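Local coordinates for protein particle-associated lyase (Acinetobacter bacteriophage AP22, PDB 4Y9V) that binds the capsular polysaccharide of Acinetobacter baumannii as the phage tailspike and probably depolymerises it by a lyase reaction, at residues Y155-F160 / N200-K205; Y169-F174 / D193-S198; Q122-A127 / D139-S144; V230-R235 / R253-F258. One frame throughout, in Å; residues are numbered along the deposited sequence.

Interaction 1 (Y155-F160 / N200-K205)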
# COMPACT_ATOMS: atom_id res chain seq x y z
N TYR A 155 -12.40 17.83 24.66
CA TYR A 155 -11.10 17.83 25.33
C TYR A 155 -11.27 17.59 26.81
O TYR A 155 -12.07 18.25 27.47
CB TYR A 155 -10.36 19.17 25.09
CG TYR A 155 -8.93 19.18 25.59
CD1 TYR A 155 -7.91 18.54 24.90
CD2 TYR A 155 -8.61 19.81 26.78
CE1 TYR A 155 -6.61 18.52 25.36
CE2 TYR A 155 -7.29 19.82 27.24
CZ TYR A 155 -6.29 19.18 26.54
OH TYR A 155 -5.02 19.23 27.05
N CYS A 156 -10.49 16.64 27.32
CA CYS A 156 -10.44 16.38 28.77
C CYS A 156 -9.27 17.13 29.38
O CYS A 156 -8.13 16.94 29.01
CB CYS A 156 -10.27 14.89 28.99
SG CYS A 156 -10.19 14.44 30.75
N THR A 157 -9.60 17.99 30.38
CA THR A 157 -8.56 18.82 30.98
C THR A 157 -7.71 18.10 32.01
O THR A 157 -6.71 18.66 32.47
CB THR A 157 -9.20 20.10 31.57
OG1 THR A 157 -10.19 19.74 32.51
CG2 THR A 157 -9.86 20.95 30.51
N ASP A 158 -8.08 16.87 32.37
CA ASP A 158 -7.37 16.08 33.38
C ASP A 158 -6.08 15.50 32.83
O ASP A 158 -6.03 14.84 31.77
CB ASP A 158 -8.31 15.00 33.90
CG ASP A 158 -9.64 15.47 34.45
OD1 ASP A 158 -9.63 16.47 35.19
OD2 ASP A 158 -10.75 14.95 34.11
N ASP A 159 -4.98 15.69 33.56
CA ASP A 159 -3.69 15.12 33.21
C ASP A 159 -3.79 13.59 33.06
O ASP A 159 -4.52 12.91 33.77
CB ASP A 159 -2.63 15.45 34.26
CG ASP A 159 -2.19 16.88 34.27
OD1 ASP A 159 -2.67 17.69 33.45
OD2 ASP A 159 -1.31 17.19 35.10
N PHE A 160 -2.99 13.07 32.11
CA PHE A 160 -2.83 11.65 31.88
C PHE A 160 -4.12 10.99 31.37
O PHE A 160 -4.21 9.77 31.33
CB PHE A 160 -2.32 10.87 33.10
CG PHE A 160 -1.01 11.36 33.65
CD1 PHE A 160 0.19 11.04 33.03
CD2 PHE A 160 -0.96 12.12 34.82
CE1 PHE A 160 1.40 11.43 33.58
CE2 PHE A 160 0.26 12.54 35.34
CZ PHE A 160 1.45 12.18 34.73
N ASN A 200 -13.95 15.78 33.38
CA ASN A 200 -13.76 17.17 33.03
C ASN A 200 -13.60 17.33 31.51
O ASN A 200 -12.51 17.44 31.00
CB ASN A 200 -12.57 17.78 33.73
CG ASN A 200 -12.89 18.08 35.16
OD1 ASN A 200 -13.92 18.74 35.42
ND2 ASN A 200 -12.05 17.69 36.08
N ILE A 201 -14.75 17.20 30.82
CA ILE A 201 -14.80 17.25 29.35
C ILE A 201 -15.40 18.54 28.89
O ILE A 201 -16.58 18.84 29.11
CB ILE A 201 -15.60 16.07 28.76
CG1 ILE A 201 -15.25 14.72 29.33
CG2 ILE A 201 -15.47 16.10 27.23
CD1 ILE A 201 -13.79 14.32 29.17
N VAL A 202 -14.59 19.38 28.25
CA VAL A 202 -15.01 20.65 27.72
C VAL A 202 -15.22 20.50 26.21
O VAL A 202 -14.62 19.64 25.56
CB VAL A 202 -14.04 21.79 28.05
CG1 VAL A 202 -13.85 21.86 29.57
CG2 VAL A 202 -12.71 21.65 27.35
N ILE A 203 -16.07 21.39 25.67
CA ILE A 203 -16.37 21.46 24.25
C ILE A 203 -15.93 22.85 23.76
O ILE A 203 -16.45 23.86 24.23
CB ILE A 203 -17.85 21.23 23.95
CG1 ILE A 203 -18.39 19.93 24.55
CG2 ILE A 203 -18.12 21.31 22.46
CD1 ILE A 203 -17.73 18.65 24.03
N LEU A 204 -14.97 22.87 22.85
CA LEU A 204 -14.46 24.07 22.24
C LEU A 204 -15.04 24.22 20.84
O LEU A 204 -15.30 23.22 20.17
CB LEU A 204 -12.94 24.08 22.14
CG LEU A 204 -12.18 23.55 23.35
CD1 LEU A 204 -10.68 23.54 23.09
CD2 LEU A 204 -12.51 24.36 24.62
N LYS A 205 -15.17 25.46 20.37
CA LYS A 205 -15.49 25.75 19.00
C LYS A 205 -14.33 26.48 18.36
O LYS A 205 -13.84 27.46 18.98
CB LYS A 205 -16.78 26.59 18.92
CG LYS A 205 -17.19 26.96 17.52
CD LYS A 205 -18.57 27.53 17.44
CE LYS A 205 -18.86 28.14 16.08
NZ LYS A 205 -20.30 28.43 15.89
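Tyr-155 and Val-202 face each other as a hydrogen-bonded antiparallel pair, each N-H meeting the other's carbonyl, with Val-202 N 2.9 Å from Tyr-155 O. Cys-156 and Ile-201 form the next, non-hydrogen-bonded pair, and there the strands 151-156 and 201-207 of the Ig-like domain of the tailspike end their pairing. One further bond, from Thr-157 N to Asn-200 O, closes the edge where the first strand turns into a loop. Small and branched residues suit the face of Cys-156 and Ile-201: CD1 of the isoleucine rests 3.6 Å from Cys-156 CB. On the other face, of the Tyr-155 side chain Val-202 CG2 touches CB, at 4.1 Å, because the ring, with CG anti to the backbone N (chi1 -172°), leads away and its hydroxyl bonds to Arg-170. Past the pairing, polar side chains take over near the surface. Thr-157 OG1 lies 3.3 Å from Asn-200 CB, the two side chains crossing at about a right angle. Asn-200 is well suited here, since its amide can donate to a carboxylate of the other segment: ND2 gives a nearly straight bond of 2.9 Å, 169° at the hydrogen, to the syn lone pair of Asp-158 OD1.

Interaction 2 (Y169-F174 / D193-S198)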
# COMPACT_ATOMS: atom_id res chain seq x y z
N TYR A 169 -0.50 14.25 28.04
CA TYR A 169 -1.20 13.32 27.14
C TYR A 169 -2.64 13.18 27.64
O TYR A 169 -3.00 12.24 28.35
CB TYR A 169 -0.49 11.98 27.11
CG TYR A 169 0.85 11.93 26.45
CD1 TYR A 169 1.36 12.96 25.64
CD2 TYR A 169 1.65 10.78 26.56
CE1 TYR A 169 2.60 12.85 24.99
CE2 TYR A 169 2.83 10.64 25.90
CZ TYR A 169 3.33 11.66 25.11
OH TYR A 169 4.51 11.57 24.42
N ARG A 170 -3.46 14.17 27.24
CA ARG A 170 -4.85 14.28 27.62
C ARG A 170 -5.72 13.85 26.46
O ARG A 170 -5.37 14.00 25.27
CB ARG A 170 -5.20 15.71 28.07
CG ARG A 170 -4.26 16.20 29.16
CD ARG A 170 -4.82 17.41 29.93
NE ARG A 170 -3.79 18.01 30.77
CZ ARG A 170 -2.83 18.80 30.33
NH1 ARG A 170 -2.86 19.25 29.08
NH2 ARG A 170 -1.82 19.12 31.11
N LYS A 171 -6.89 13.28 26.77
CA LYS A 171 -7.77 12.74 25.72
C LYS A 171 -8.63 13.86 25.11
O LYS A 171 -8.95 14.86 25.74
CB LYS A 171 -8.58 11.56 26.21
CG LYS A 171 -9.60 11.87 27.28
CD LYS A 171 -10.39 10.62 27.67
CE LYS A 171 -11.41 10.89 28.75
NZ LYS A 171 -12.09 9.64 29.13
N GLY A 172 -9.04 13.62 23.86
CA GLY A 172 -9.89 14.52 23.13
C GLY A 172 -9.84 14.20 21.66
O GLY A 172 -9.09 13.33 21.24
N GLU A 173 -10.64 14.91 20.87
CA GLU A 173 -10.62 14.75 19.42
C GLU A 173 -11.35 15.93 18.77
O GLU A 173 -12.09 16.66 19.43
CB GLU A 173 -11.25 13.40 18.99
CG GLU A 173 -12.69 13.20 19.42
CD GLU A 173 -13.02 11.72 19.36
OE1 GLU A 173 -12.57 10.96 20.29
OE2 GLU A 173 -13.65 11.25 18.38
N PHE A 174 -11.14 16.07 17.48
CA PHE A 174 -11.84 17.04 16.67
C PHE A 174 -13.03 16.39 15.98
O PHE A 174 -12.92 15.25 15.52
CB PHE A 174 -10.93 17.60 15.59
CG PHE A 174 -9.69 18.34 16.08
CD1 PHE A 174 -9.64 18.94 17.33
CD2 PHE A 174 -8.57 18.43 15.25
CE1 PHE A 174 -8.49 19.64 17.73
CE2 PHE A 174 -7.43 19.12 15.66
CZ PHE A 174 -7.41 19.71 16.90
N ASP A 193 -12.61 7.75 21.21
CA ASP A 193 -12.33 7.45 22.61
C ASP A 193 -13.64 7.51 23.38
O ASP A 193 -14.67 7.91 22.87
CB ASP A 193 -11.26 8.42 23.16
CG ASP A 193 -10.42 7.93 24.32
OD1 ASP A 193 -10.73 6.85 24.88
OD2 ASP A 193 -9.45 8.66 24.67
N ASN A 194 -13.54 7.05 24.64
CA ASN A 194 -14.61 7.16 25.61
C ASN A 194 -14.48 8.50 26.35
O ASN A 194 -13.37 8.88 26.75
CB ASN A 194 -14.49 6.06 26.67
CG ASN A 194 -14.61 4.70 26.03
OD1 ASN A 194 -15.62 4.37 25.43
ND2 ASN A 194 -13.56 3.88 26.14
N TYR A 195 -15.61 9.16 26.58
CA TYR A 195 -15.65 10.41 27.35
C TYR A 195 -16.92 10.38 28.19
O TYR A 195 -18.00 10.11 27.66
CB TYR A 195 -15.67 11.66 26.46
CG TYR A 195 -14.58 11.73 25.43
CD1 TYR A 195 -13.33 12.25 25.68
CD2 TYR A 195 -14.80 11.22 24.14
CE1 TYR A 195 -12.36 12.28 24.69
CE2 TYR A 195 -13.85 11.25 23.16
CZ TYR A 195 -12.60 11.80 23.43
OH TYR A 195 -11.60 11.84 22.49
N LEU A 196 -16.80 10.64 29.48
CA LEU A 196 -17.95 10.57 30.39
C LEU A 196 -18.39 11.95 30.84
O LEU A 196 -17.57 12.83 31.09
CB LEU A 196 -17.59 9.76 31.64
CG LEU A 196 -17.07 8.35 31.36
CD1 LEU A 196 -16.63 7.69 32.68
CD2 LEU A 196 -18.05 7.49 30.56
N THR A 197 -19.69 12.10 31.05
CA THR A 197 -20.25 13.32 31.59
C THR A 197 -19.53 13.74 32.85
O THR A 197 -19.26 14.93 33.06
CB THR A 197 -21.74 13.16 31.92
OG1 THR A 197 -21.94 12.05 32.83
CG2 THR A 197 -22.46 12.87 30.62
N SER A 198 -19.28 12.72 33.69
CA SER A 198 -18.68 12.88 34.98
C SER A 198 -17.25 13.37 34.96
O SER A 198 -16.71 13.80 36.00
CB SER A 198 -18.73 11.52 35.75
OG SER A 198 -17.94 10.53 35.12
O HOH W 1 -10.74 7.02 27.89
O HOH W 2 -8.90 10.69 22.81
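Lys-171 and Tyr-195 slide past each other in opposite directions, the aliphatic part of the lysine running beside the phenol ring with CG 3.8 Å from CE1. This buried contact tucks the loop 193-198 against the start of strand 172-181 within the Ig-like domain; segment 169-174 begins at Tyr-169 of the glycan pocket, which touches the bound sugar. CG of Lys-171 sits between the backbone N and the carbonyl carbon (chi1 66°), and beyond it the chain is extended. A long side chain is what the place needs: NZ reaches Asn-194 O at 2.8 Å, approaching from 33° outside the carbonyl plane, while Glu-199 supplies a salt bridge to the same ammonium. Asp-193 lies across the lysine at about a right angle, its OD2 3.4 Å from Lys-171 CB. At the far end of the ring, Glu-173 comes in at the edge, near the ring plane, with its carboxylate turned 75° from the ring. Tyr-195 OH donates to the anti lone pair of Glu-173 OE1 over a short 2.6 Å. The other oxygen, OE2, accepts from the backbone N of Tyr-192, so both carboxylate oxygens are held.

Two waters fill in the network. One accepts from Gly-172 N and donates to Asp-193 OD2 and to Tyr-195 OH, the latter at 3.0 Å; the other accepts from Lys-171 NZ. The phenol oxygen thus donates to the glutamate and accepts from water, and the buried ammonium has Asn-194 O, Glu-199 and a water, its charge probably offsetting the nearby carboxylates.

Interaction 3 (Q122-A127 / D139-S144)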
# COMPACT_ATOMS: atom_id res chain seq x y z
N GLN A 122 -14.27 28.02 24.71
CA GLN A 122 -15.05 26.98 25.34
C GLN A 122 -16.49 27.38 25.30
O GLN A 122 -16.91 28.37 25.95
CB GLN A 122 -14.68 26.69 26.81
CG GLN A 122 -15.60 25.62 27.39
CD GLN A 122 -15.26 25.14 28.78
OE1 GLN A 122 -14.14 25.35 29.26
NE2 GLN A 122 -16.21 24.48 29.40
N ILE A 123 -17.28 26.68 24.57
CA ILE A 123 -18.70 26.98 24.45
C ILE A 123 -19.58 26.18 25.42
O ILE A 123 -20.61 26.70 25.82
CB ILE A 123 -19.19 26.83 23.01
CG1 ILE A 123 -18.84 25.48 22.38
CG2 ILE A 123 -18.71 28.02 22.16
CD1 ILE A 123 -19.77 25.08 21.24
N THR A 124 -19.16 24.97 25.79
CA THR A 124 -20.04 24.16 26.63
C THR A 124 -19.25 23.00 27.22
O THR A 124 -18.01 22.97 27.18
CB THR A 124 -21.31 23.79 25.86
OG1 THR A 124 -22.28 23.21 26.74
CG2 THR A 124 -21.09 22.82 24.73
N THR A 125 -19.97 22.04 27.77
CA THR A 125 -19.45 20.83 28.39
C THR A 125 -20.26 19.64 27.86
O THR A 125 -21.39 19.79 27.37
CB THR A 125 -19.48 20.87 29.92
OG1 THR A 125 -20.82 21.06 30.34
CG2 THR A 125 -18.55 21.93 30.47
N LEU A 126 -19.63 18.46 28.00
CA LEU A 126 -20.31 17.22 27.59
C LEU A 126 -21.38 16.84 28.57
O LEU A 126 -21.16 16.83 29.77
CB LEU A 126 -19.24 16.13 27.54
CG LEU A 126 -19.71 14.76 27.12
CD1 LEU A 126 -20.29 14.76 25.71
CD2 LEU A 126 -18.60 13.72 27.28
N ALA A 127 -22.55 16.42 28.04
CA ALA A 127 -23.71 16.10 28.83
C ALA A 127 -24.27 14.67 28.59
O ALA A 127 -25.27 14.34 29.17
CB ALA A 127 -24.85 17.12 28.66
N ASP A 139 -24.78 14.77 23.71
CA ASP A 139 -25.50 15.91 24.23
C ASP A 139 -24.49 16.87 24.87
O ASP A 139 -23.45 16.46 25.38
CB ASP A 139 -26.50 15.47 25.30
CG ASP A 139 -27.61 14.62 24.76
OD1 ASP A 139 -27.83 14.57 23.50
OD2 ASP A 139 -28.24 13.90 25.58
N VAL A 140 -24.87 18.15 24.85
CA VAL A 140 -24.10 19.21 25.50
C VAL A 140 -25.00 19.93 26.49
O VAL A 140 -26.22 19.87 26.42
CB VAL A 140 -23.49 20.20 24.48
CG1 VAL A 140 -22.46 19.48 23.61
CG2 VAL A 140 -24.57 20.84 23.64
N ALA A 141 -24.36 20.71 27.37
CA ALA A 141 -25.11 21.56 28.29
C ALA A 141 -25.75 22.75 27.54
O ALA A 141 -26.78 23.25 28.03
CB ALA A 141 -24.24 22.01 29.42
N ASP A 142 -25.17 23.21 26.45
CA ASP A 142 -25.65 24.40 25.74
C ASP A 142 -25.21 24.27 24.28
O ASP A 142 -24.04 24.32 24.00
CB ASP A 142 -25.10 25.67 26.34
CG ASP A 142 -25.50 26.94 25.61
OD1 ASP A 142 -26.44 26.89 24.79
OD2 ASP A 142 -24.88 28.00 25.93
N ALA A 143 -26.19 24.11 23.37
CA ALA A 143 -25.89 24.03 21.95
C ALA A 143 -26.25 25.32 21.23
O ALA A 143 -26.22 25.35 19.99
CB ALA A 143 -26.68 22.88 21.33
N SER A 144 -26.50 26.42 21.94
CA SER A 144 -26.94 27.64 21.30
C SER A 144 -25.92 28.28 20.39
O SER A 144 -26.28 29.09 19.53
CB SER A 144 -27.37 28.64 22.36
OG SER A 144 -26.33 29.10 23.17
O HOH W 3 -22.46 28.24 24.59
O HOH W 4 -27.83 13.87 28.21
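Thr-124 meets the 139-144 loop with both branches of its side chain: chi1 of -169° sets OG1 anti to the backbone N and leaves CG2 between that N and the carbonyl carbon. OG1 thereby accepts a weak bond from Asp-142 N at 2.9 Å, bent to 123° at the hydrogen, while CG2 packs 3.6 Å from Val-140 CB, the two side chains crossing at about a right angle. A threonine suits this buried spot because one branch is polar and the other apolar. In Asp-142, CG is also anti to the backbone N (chi1 177°); its OD1 accepts from Ser-144 N, an Asx turn, and from Ser-144 OG at 2.7 Å.

The backbones are joined by two straighter bonds, Ala-141 N to Thr-125 O at 3.1 Å and Ala-127 N to Asp-139 O at 2.8 Å, around the single bridge of Leu-126 with Val-140. Ala-127 CB, a single methyl, lies 3.6 Å from Val-140 C, where little side chain is needed. Water links both ends: one donates to Ile-123 O and Asp-142 OD2, another to Ala-127 O and Asp-139 OD2, whose partner oxygen OD1 is hydrogen-bonded to Thr-184.

In the Ig-like domain this loop, between strands 137-139 and 151-156, flanks the end of strand 113-125. That strand has a classic beta bulge, where Ile-123 and Thr-124 both face Ile-203 of strand 201-207, its antiparallel neighbour.

Interaction 4 (V230-R235 / R253-F258). With EDO (1,2-ethanediol), chain H.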
# COMPACT_ATOMS: atom_id res chain seq x y z
N VAL A 230 4.73 28.43 12.44
CA VAL A 230 3.69 27.59 13.03
C VAL A 230 2.37 27.96 12.33
O VAL A 230 2.05 29.14 12.21
CB VAL A 230 3.55 27.78 14.54
CG1 VAL A 230 2.50 26.78 15.09
CG2 VAL A 230 4.89 27.63 15.24
N ILE A 231 1.62 26.93 11.92
CA ILE A 231 0.22 27.07 11.50
C ILE A 231 -0.61 26.32 12.53
O ILE A 231 -0.35 25.15 12.77
CB ILE A 231 -0.01 26.52 10.09
CG1 ILE A 231 0.84 27.22 9.06
CG2 ILE A 231 -1.48 26.54 9.74
CD1 ILE A 231 0.82 26.61 7.68
N ASP A 232 -1.57 27.03 13.14
CA ASP A 232 -2.31 26.53 14.29
C ASP A 232 -3.80 26.75 14.05
O ASP A 232 -4.20 27.84 13.61
CB ASP A 232 -1.80 27.27 15.52
CG ASP A 232 -2.18 26.75 16.88
OD1 ASP A 232 -3.10 25.94 17.03
OD2 ASP A 232 -1.46 27.19 17.86
N TYR A 233 -4.63 25.74 14.32
CA TYR A 233 -6.08 25.87 14.17
C TYR A 233 -6.46 26.29 12.72
O TYR A 233 -7.12 27.29 12.46
CB TYR A 233 -6.73 26.75 15.20
CG TYR A 233 -7.04 26.09 16.53
CD1 TYR A 233 -7.55 24.80 16.63
CD2 TYR A 233 -6.94 26.82 17.72
CE1 TYR A 233 -7.91 24.25 17.86
CE2 TYR A 233 -7.31 26.27 18.95
CZ TYR A 233 -7.80 24.97 19.02
OH TYR A 233 -8.17 24.39 20.19
N ALA A 234 -6.06 25.42 11.79
CA ALA A 234 -6.43 25.52 10.39
C ALA A 234 -6.98 24.15 9.94
O ALA A 234 -6.60 23.11 10.47
CB ALA A 234 -5.27 25.93 9.50
N ARG A 235 -7.86 24.18 8.93
CA ARG A 235 -8.44 22.95 8.40
C ARG A 235 -8.51 22.97 6.88
O ARG A 235 -8.59 24.03 6.24
CB ARG A 235 -9.82 22.66 9.00
CG ARG A 235 -10.95 23.65 8.74
CD ARG A 235 -12.34 23.18 9.15
NE ARG A 235 -13.37 24.21 9.10
CZ ARG A 235 -14.65 24.12 9.47
NH1 ARG A 235 -15.08 23.00 9.95
NH2 ARG A 235 -15.46 25.18 9.36
N ARG A 253 5.93 23.77 12.26
CA ARG A 253 4.98 23.09 13.13
C ARG A 253 3.58 23.31 12.59
O ARG A 253 3.17 24.45 12.31
CB ARG A 253 5.07 23.60 14.57
CG ARG A 253 4.04 22.98 15.50
CD ARG A 253 4.13 23.49 16.92
NE ARG A 253 5.39 23.11 17.54
CZ ARG A 253 6.17 23.87 18.30
NH1 ARG A 253 5.83 25.12 18.58
NH2 ARG A 253 7.32 23.38 18.76
N LEU A 254 2.83 22.20 12.46
CA LEU A 254 1.39 22.22 12.18
C LEU A 254 0.74 21.80 13.50
O LEU A 254 1.02 20.68 13.95
CB LEU A 254 0.96 21.26 11.09
CG LEU A 254 1.47 21.45 9.67
CD1 LEU A 254 1.50 22.91 9.27
CD2 LEU A 254 2.86 20.89 9.47
N ARG A 255 -0.06 22.68 14.10
CA ARG A 255 -0.58 22.48 15.44
C ARG A 255 -2.10 22.56 15.43
O ARG A 255 -2.67 23.52 14.92
CB ARG A 255 0.01 23.54 16.38
CG ARG A 255 -0.43 23.41 17.84
CD ARG A 255 0.43 24.28 18.72
NE ARG A 255 0.16 24.17 20.14
CZ ARG A 255 -0.36 25.12 20.91
NH1 ARG A 255 -0.92 26.19 20.41
NH2 ARG A 255 -0.33 24.94 22.23
N ARG A 256 -2.76 21.58 16.03
CA ARG A 256 -4.21 21.62 16.14
C ARG A 256 -4.85 21.88 14.76
O ARG A 256 -5.80 22.65 14.63
CB ARG A 256 -4.70 22.62 17.19
CG ARG A 256 -4.20 22.25 18.61
CD ARG A 256 -4.69 23.21 19.69
NE ARG A 256 -4.25 24.58 19.41
CZ ARG A 256 -4.41 25.58 20.24
NH1 ARG A 256 -4.91 25.42 21.45
NH2 ARG A 256 -4.03 26.80 19.86
N CYS A 257 -4.34 21.18 13.75
CA CYS A 257 -4.86 21.27 12.40
C CYS A 257 -5.64 19.98 12.06
O CYS A 257 -5.41 18.93 12.64
CB CYS A 257 -3.77 21.55 11.37
SG CYS A 257 -3.07 23.23 11.49
N PHE A 258 -6.55 20.14 11.10
CA PHE A 258 -7.60 19.13 10.87
C PHE A 258 -7.81 19.01 9.36
O PHE A 258 -8.25 19.98 8.73
CB PHE A 258 -8.86 19.61 11.58
CG PHE A 258 -10.07 18.71 11.66
CD1 PHE A 258 -10.02 17.33 11.54
CD2 PHE A 258 -11.31 19.26 11.97
CE1 PHE A 258 -11.15 16.57 11.71
CE2 PHE A 258 -12.43 18.51 12.18
CZ PHE A 258 -12.36 17.15 12.05
C1 EDO H . -10.61 26.17 4.89
O1 EDO H . -10.53 26.97 6.10
C2 EDO H . -9.48 26.27 3.92
O2 EDO H . -8.17 26.11 4.47
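Asp-232 and Arg-255 stand side by side on one face of two parallel strands, 230-232 and 253-255, that run at 11° to each other as successive rungs of a beta-helix of the pectin lyase type. Backbone bonds set the register: Ile-231 N donates to Arg-253 O and Ile-231 O accepts from Arg-255 N at 2.8 Å; beyond the strands Tyr-233 N and Phe-258 N continue the pairing.

Charged contacts centre on Asp-232, whose short side chain suits a place between two arginines. Arg-256 grips OD1 side-on with NE, at 3.0 Å, and NH2, both in its guanidinium plane, while Arg-255 NH1 reaches OD2 at 2.8 Å.

The aromatic contact is a flat guanidinium-on-ring stack: Arg-256 lies on Tyr-233, centres 3.9 Å apart and planes at 17°, with Tyr-233 CE2 over the guanidinium centre. Arg-255 NH1 lies over the opposite guanidinium face.

Among apolar contacts, Ile-231 CB meets Leu-254 CD1 at 4.0 Å on the other face; separately, Cys-257 SG touches Ile-231 and Ala-234. A 1,2-ethanediol, probably from the crystallisation liquor, donates from O2 to Arg-235 O at 2.8 Å.

Strands 113-125 and 278-283 flank the pair on its two sides. Tyr-115 bonds to Asp-232 and His-120 to the Tyr-233 hydroxyl, while Arg-255 salt-bridges Asp-307 of the glycan pocket, and Phe-258 meets Phe-174 of strand 172-181.

How the interactions relate
Interactions 1, 2 and 3 all belong to the Ig-like domain, whereas interaction 4 joins two rungs of the beta-helix. Interactions 2 and 4 are buried; 1 and 3 are partly exposed. Strand 201-207 joins interactions 1 and 3, pairing with strands 151-156 and 113-125, while strand 151-156 of interaction 1 pairs with strand 172-181 of interaction 2. Interaction 2 is nested in the loop closed by interaction 1, and Asp-159 and Arg-170 bridge them by a salt bridge. Interactions 1 and 3 rest chiefly on backbone bonds with polar groups near the surface, interaction 2 on charged and water-linked side chains, and interaction 4 on parallel pairing plus one salt-bridge network of an aspartate and two arginines.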